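Local coordinates for SnoaL-like domain protein (Mycobacterium hassiacum, PDB 6P44), which catalyses, as a ketosteroid isomerase, the shift of a steroid double bond from the Delta-5 to the Delta-4 position, into conjugation with the 3-ketone, at the 3,4-dinitrophenol site. Numbering follows the deposited sequence.

The 3,4-dinitrophenol site. Residues 14, 38, 55, 58, 81, 83, 94, 96, 111, 113, 115. With DNX (3,4-dinitrophenol), chain B.
With CG anti to its backbone N (chi1 168°), Tyr14 reaches out of helix 4-20 and sets its hydroxyl at the phenol oxygen of 3,4-dinitrophenol; Asn38, also anti (chi1 -179°), places its amide against one face of the ligand ring. The Tyr14 OH–DNX O1 hydrogen bond is very short, 2.5 Å, and O1 lies in the plane of the Tyr14 ring, at its edge. Tyr55, its CZ also in that plane at the edge, meets Tyr14 hydroxyl to hydroxyl, Tyr55 OH hydrogen-bonded to Tyr14 OH at 2.6 Å. This second-shell hydroxyl positions the first and would help disperse any negative charge on O1, as in the oxyanion hole that stabilises the dienolate intermediate of ketosteroid isomerases; the phenol probably mimics that intermediate, with O1 in place of its oxygen. Proton positions are not seen. Asn38 is engineered and replaces the natural Asp, the general base of the family. Its ND2 lies 3.3 Å from DNX C5, while OD1 accepts a nearly straight hydrogen bond of 2.8 Å from Trp115 NE1, in the indole plane and almost along the C=O axis, which fixes the rotation of the amide. Against the opposite face of the ligand ring, Trp81, its CG crowded between backbone N and carbonyl carbon, presents the CZ2–CH2 edge of its indole, edge-to-face, planes 81° apart, with CZ2 3.6 Å from DNX C1. At the opposite end from O1, Leu58 CD1 lies 3.3 Å from nitro oxygen O31 and Leu83 CD2 borders O32. The second nitro group points O42 at the Met94 thioether and over a face of the Trp115 indole, which Met94 CE also touches. The protein hides 274 of the ligand's 315 Å²; the ligand is partly occupied, and one of two conformers is described. The site is the steroid pocket of a SnoaL-like fold, enclosed between helices 4-20 and 48-55, 3-10 helix 56-58 and the sheet of strands 76-83, 93-102 and 108-114.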
# COMPACT_ATOMS: atom_id res chain seq x y z
N TYR A 14 -11.36 -4.38 -12.65
CA TYR A 14 -11.33 -5.37 -11.58
C TYR A 14 -12.44 -5.10 -10.57
O TYR A 14 -13.16 -6.02 -10.17
CB TYR A 14 -9.97 -5.31 -10.89
CG TYR A 14 -9.90 -6.07 -9.58
CD1 TYR A 14 -9.77 -7.45 -9.57
CD2 TYR A 14 -9.95 -5.40 -8.35
CE1 TYR A 14 -9.73 -8.16 -8.40
CE2 TYR A 14 -9.89 -6.11 -7.16
CZ TYR A 14 -9.77 -7.49 -7.20
OH TYR A 14 -9.73 -8.24 -6.05
N ASN A 38 -4.53 -11.97 0.19
CA ASN A 38 -5.76 -11.33 0.64
C ASN A 38 -6.35 -12.10 1.80
O ASN A 38 -6.96 -13.16 1.59
CB ASN A 38 -6.78 -11.28 -0.49
CG ASN A 38 -8.04 -10.60 -0.07
OD1 ASN A 38 -8.07 -9.91 0.94
ND2 ASN A 38 -9.09 -10.78 -0.85
N TYR A 55 -11.27 -16.61 -6.17
CA TYR A 55 -12.39 -15.71 -6.41
C TYR A 55 -13.70 -16.43 -6.68
O TYR A 55 -14.74 -15.77 -6.78
CB TYR A 55 -12.07 -14.78 -7.58
CG TYR A 55 -11.12 -13.65 -7.23
CD1 TYR A 55 -11.57 -12.50 -6.60
CD2 TYR A 55 -9.78 -13.72 -7.56
CE1 TYR A 55 -10.71 -11.46 -6.31
CE2 TYR A 55 -8.90 -12.67 -7.26
CZ TYR A 55 -9.37 -11.56 -6.63
OH TYR A 55 -8.48 -10.54 -6.38
N LEU A 58 -17.32 -15.42 -5.59
CA LEU A 58 -18.00 -14.22 -6.04
C LEU A 58 -18.95 -14.48 -7.21
O LEU A 58 -19.68 -13.57 -7.60
CB LEU A 58 -17.00 -13.15 -6.48
CG LEU A 58 -16.15 -12.48 -5.39
CD1 LEU A 58 -15.30 -11.38 -6.01
CD2 LEU A 58 -17.03 -11.90 -4.29
N TRP A 81 -10.46 1.98 -0.89
CA TRP A 81 -11.76 1.77 -1.50
C TRP A 81 -12.68 1.05 -0.54
O TRP A 81 -12.26 0.52 0.49
CB TRP A 81 -11.64 0.97 -2.81
CG TRP A 81 -11.03 -0.40 -2.67
CD1 TRP A 81 -9.72 -0.70 -2.40
CD2 TRP A 81 -11.69 -1.66 -2.86
NE1 TRP A 81 -9.53 -2.07 -2.39
CE2 TRP A 81 -10.73 -2.67 -2.66
CE3 TRP A 81 -13.01 -2.03 -3.14
CZ2 TRP A 81 -11.03 -4.02 -2.79
CZ3 TRP A 81 -13.31 -3.37 -3.24
CH2 TRP A 81 -12.33 -4.35 -3.06
N LEU A 83 -15.95 -1.78 -0.08
CA LEU A 83 -16.65 -2.94 -0.60
C LEU A 83 -17.89 -3.13 0.26
O LEU A 83 -17.77 -3.29 1.48
CB LEU A 83 -15.76 -4.18 -0.53
CG LEU A 83 -16.37 -5.51 -0.97
CD1 LEU A 83 -16.85 -5.44 -2.39
CD2 LEU A 83 -15.34 -6.60 -0.85
N MET A 94 -16.80 -2.84 3.87
CA MET A 94 -15.39 -3.00 4.19
C MET A 94 -14.64 -1.82 3.57
O MET A 94 -14.90 -1.47 2.42
CB MET A 94 -14.82 -4.29 3.57
CG MET A 94 -15.74 -5.52 3.56
SD MET A 94 -15.06 -6.95 2.68
CE MET A 94 -13.57 -7.24 3.64
N ILE A 96 -10.79 -0.77 2.56
CA ILE A 96 -9.65 -1.60 2.23
C ILE A 96 -8.56 -0.73 1.62
O ILE A 96 -8.84 0.15 0.80
CB ILE A 96 -10.08 -2.69 1.22
CG1 ILE A 96 -11.18 -3.58 1.82
CG2 ILE A 96 -8.88 -3.53 0.76
CD1 ILE A 96 -11.87 -4.49 0.82
N MET A 111 -1.29 -8.77 -6.23
CA MET A 111 -2.27 -8.01 -5.47
C MET A 111 -2.06 -8.29 -3.99
O MET A 111 -1.83 -9.44 -3.58
CB MET A 111 -3.70 -8.35 -5.90
CG MET A 111 -4.74 -7.51 -5.16
SD MET A 111 -5.28 -8.18 -3.56
CE MET A 111 -6.71 -9.12 -4.09
N ALA A 113 -4.02 -7.00 -0.24
CA ALA A 113 -5.15 -6.30 0.35
C ALA A 113 -4.95 -6.22 1.86
O ALA A 113 -4.71 -7.24 2.53
CB ALA A 113 -6.47 -7.01 0.02
N TRP A 115 -6.65 -5.20 5.26
CA TRP A 115 -7.91 -4.98 5.96
C TRP A 115 -8.02 -6.09 7.00
O TRP A 115 -7.33 -7.12 6.90
CB TRP A 115 -9.11 -5.05 5.01
CG TRP A 115 -9.25 -6.39 4.36
CD1 TRP A 115 -8.60 -6.83 3.25
CD2 TRP A 115 -10.06 -7.49 4.81
NE1 TRP A 115 -8.94 -8.14 2.99
CE2 TRP A 115 -9.85 -8.56 3.92
CE3 TRP A 115 -10.94 -7.68 5.89
CZ2 TRP A 115 -10.49 -9.79 4.06
CZ3 TRP A 115 -11.57 -8.90 6.02
CH2 TRP A 115 -11.33 -9.94 5.12
C1 DNX B . -10.46 -7.62 -2.85
C2 DNX B . -11.50 -8.46 -3.22
C3 DNX B . -12.21 -9.11 -2.23
N3 DNX B . -13.31 -9.96 -2.67
C4 DNX B . -11.90 -8.93 -0.89
N4 DNX B . -12.57 -9.67 0.18
C5 DNX B . -10.87 -8.07 -0.53
C6 DNX B . -10.15 -7.42 -1.51
O1 DNX B . -9.73 -7.01 -3.82
O31 DNX B . -13.16 -10.63 -3.68
O32 DNX B . -14.35 -9.96 -2.02
O41 DNX B . -12.86 -10.85 -0.03
O42 DNX B . -12.80 -9.10 1.23